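Local coordinates for protein polyprenyl synthetase (Nonlabens dokdonensis, PDB 6KD7) that probably acts as a prenyltransferase of the FPP/GGPP synthase family, building geranylgeranyl pyrophosphate with the help of magnesium, at residues N2-L7 with R43-L48. Numbering follows the deposited sequence.
With PPV (pyrophosphate), chain B.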
loop_
_atom_site.group_PDB
_atom_site.type_symbol
_atom_site.label_atom_id
_atom_site.label_comp_id
_atom_site.label_asym_id
_atom_site.label_seq_id
_atom_site.Cartn_x
_atom_site.Cartn_y
_atom_site.Cartn_z
ATOM N N ASN A 2 -54.406 10.959 -3.014
ATOM C CA ASN A 2 -53.823 12.161 -2.386
ATOM C C ASN A 2 -52.676 12.636 -3.266
ATOM O O ASN A 2 -52.191 11.848 -4.112
ATOM C CB ASN A 2 -53.357 11.902 -0.962
ATOM C CG ASN A 2 -54.532 11.632 -0.055
ATOM O OD1 ASN A 2 -54.719 12.331 0.923
ATOM N ND2 ASN A 2 -55.353 10.658 -0.399
ATOM N N THR A 3 -52.303 13.892 -3.079
ATOM C CA THR A 3 -51.112 14.515 -3.699
ATOM C C THR A 3 -49.858 13.779 -3.203
ATOM O O THR A 3 -49.836 13.367 -2.011
ATOM C CB THR A 3 -51.097 16.010 -3.349
ATOM O OG1 THR A 3 -50.678 16.180 -1.988
ATOM C CG2 THR A 3 -52.463 16.642 -3.542
ATOM N N LEU A 4 -48.864 13.621 -4.076
ATOM C CA LEU A 4 -47.484 13.213 -3.707
ATOM C C LEU A 4 -47.077 13.879 -2.391
ATOM O O LEU A 4 -46.554 13.160 -1.510
ATOM C CB LEU A 4 -46.493 13.621 -4.795
ATOM C CG LEU A 4 -46.378 12.704 -6.012
ATOM C CD1 LEU A 4 -45.093 13.044 -6.783
ATOM C CD2 LEU A 4 -46.424 11.221 -5.626
ATOM N N LYS A 5 -47.274 15.195 -2.264
ATOM C CA LYS A 5 -46.744 15.971 -1.113
ATOM C C LYS A 5 -47.437 15.491 0.170
ATOM O O LYS A 5 -46.801 15.384 1.216
ATOM C CB LYS A 5 -46.956 17.468 -1.349
ATOM C CG LYS A 5 -46.155 18.365 -0.418
ATOM C CD LYS A 5 -46.850 19.659 -0.047
ATOM C CE LYS A 5 -46.406 20.194 1.300
ATOM N NZ LYS A 5 -47.054 21.491 1.601
ATOM N N SER A 6 -48.732 15.243 0.096
ATOM C CA SER A 6 -49.542 14.743 1.229
ATOM C C SER A 6 -49.084 13.309 1.595
ATOM O O SER A 6 -48.858 13.032 2.802
ATOM C CB SER A 6 -51.008 14.810 0.852
ATOM O OG SER A 6 -51.770 13.950 1.677
ATOM N N LEU A 7 -48.986 12.411 0.603
ATOM C CA LEU A 7 -48.488 11.015 0.810
ATOM C C LEU A 7 -47.065 11.047 1.395
ATOM O O LEU A 7 -46.836 10.347 2.410
ATOM C CB LEU A 7 -48.557 10.245 -0.510
ATOM C CG LEU A 7 -49.971 9.883 -0.960
ATOM C CD1 LEU A 7 -49.944 9.216 -2.308
ATOM C CD2 LEU A 7 -50.686 9.016 0.076
ATOM N N ARG A 43 -40.418 5.209 -4.726
ATOM C CA ARG A 43 -40.833 3.777 -4.708
ATOM C C ARG A 43 -41.921 3.550 -3.665
ATOM O O ARG A 43 -42.997 3.072 -3.973
ATOM C CB ARG A 43 -39.583 2.915 -4.566
ATOM C CG ARG A 43 -38.746 2.894 -5.839
ATOM C CD ARG A 43 -37.414 2.245 -5.551
ATOM N NE ARG A 43 -36.593 2.323 -6.735
ATOM C CZ ARG A 43 -36.002 3.426 -7.075
ATOM N NH1 ARG A 43 -35.259 3.467 -8.142
ATOM N NH2 ARG A 43 -36.124 4.502 -6.331
ATOM N N PRO A 44 -41.748 3.941 -2.396
ATOM C CA PRO A 44 -42.808 3.737 -1.423
ATOM C C PRO A 44 -44.121 4.438 -1.823
ATOM O O PRO A 44 -45.141 3.894 -1.585
ATOM C CB PRO A 44 -42.228 4.298 -0.122
ATOM C CG PRO A 44 -41.030 5.105 -0.539
ATOM C CD PRO A 44 -40.544 4.505 -1.834
ATOM N N LEU A 45 -44.043 5.615 -2.435
ATOM C CA LEU A 45 -45.235 6.404 -2.822
ATOM C C LEU A 45 -45.961 5.692 -3.942
ATOM O O LEU A 45 -47.141 5.828 -3.972
ATOM C CB LEU A 45 -44.863 7.835 -3.228
ATOM C CG LEU A 45 -44.203 8.658 -2.120
ATOM C CD1 LEU A 45 -44.102 10.108 -2.502
ATOM C CD2 LEU A 45 -44.928 8.526 -0.799
ATOM N N LEU A 46 -45.305 4.921 -4.792
ATOM C CA LEU A 46 -46.024 4.106 -5.803
ATOM C C LEU A 46 -46.959 3.100 -5.088
ATOM O O LEU A 46 -48.083 2.882 -5.596
ATOM C CB LEU A 46 -45.035 3.384 -6.718
ATOM C CG LEU A 46 -44.272 4.269 -7.708
ATOM C CD1 LEU A 46 -43.161 3.489 -8.397
ATOM C CD2 LEU A 46 -45.192 4.879 -8.740
ATOM N N THR A 47 -46.507 2.504 -3.980
ATOM C CA THR A 47 -47.245 1.500 -3.183
ATOM C C THR A 47 -48.528 2.178 -2.661
ATOM O O THR A 47 -49.631 1.627 -2.948
ATOM C CB THR A 47 -46.345 0.880 -2.102
ATOM O OG1 THR A 47 -45.296 0.151 -2.756
ATOM C CG2 THR A 47 -47.132 -0.044 -1.198
ATOM N N LEU A 48 -48.393 3.340 -2.019
ATOM C CA LEU A 48 -49.530 4.122 -1.457
ATOM C C LEU A 48 -50.489 4.548 -2.578
ATOM O O LEU A 48 -51.706 4.365 -2.437
ATOM C CB LEU A 48 -49.010 5.332 -0.699
ATOM C CG LEU A 48 -48.010 5.031 0.392
ATOM C CD1 LEU A 48 -47.569 6.319 1.058
ATOM C CD2 LEU A 48 -48.561 4.063 1.422
HETATM O O11 PPV B . -32.435 7.423 -8.080
HETATM P P1 PPV B . -33.708 7.129 -7.365
HETATM O O21 PPV B . -34.380 5.931 -7.918
HETATM O O31 PPV B . -34.614 8.313 -7.335
HETATM O OPP PPV B . -33.341 6.739 -5.809
HETATM P P2 PPV B . -32.973 7.495 -4.411
HETATM O O12 PPV B . -31.560 7.932 -4.521
HETATM O O22 PPV B . -33.909 8.663 -4.314
HETATM O O32 PPV B . -33.172 6.536 -3.289
#
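Leu45 points its side chain from helix 42-54 at the first turn of helix 4-18, where its two methyls part company between Leu4 and Leu7. Its CB bond is directed at residues 2-7; chi1 of -61° leaves CG anti to the carbonyl carbon, and the contact is then made by the two methyls. At the tip, Leu45 CD1 lies 4.0 Å from Leu4 CD2 and equally close to the carbonyl oxygen of Leu4, while Leu45 CD2 rests 4.0 Å from Leu7 CB and also meets the Leu7 carbonyl carbon. Leu45 thus packs against backbone as well as side chains. Leu45 CA and Leu7 CA are 6.7 Å apart, the closest such approach between the two segments. Leu7 reaches on to the next turn of the partner helix: Leu7 CD2 stands 4.1 Å from Leu48 CB, the two side chains lying alongside but pointing opposite ways. Met49 touches both Leu4 and Leu7, extending this apolar surface.

The start of helix 4-18 is fixed by Thr3 at the N-cap, whose OG1 accepts from Ser6 N at 3.0 Å with an N-H...O angle of 154°. On helix 42-54, Arg43 leads away from the leucines to the ligand pocket. With its chain stretched out as far as NE, Arg43 brings both terminal nitrogens to one pyrophosphate oxygen: Arg43 NH1 donates to PPV O21 at 2.6 Å and Arg43 NH2 to the same O21 at 2.8 Å, a fork that should restrict guanidinium rotation. His72, also of that pocket, touches Arg43 from helix 58-82. The chemistry is therefore divided along helix 42-54: leucine methyls join it to the N-terminal helix of this largely helical prenyl synthase fold by apolar packing, whereas Arg43 offers a cationic grip that probably helps offset the charge of pyrophosphate.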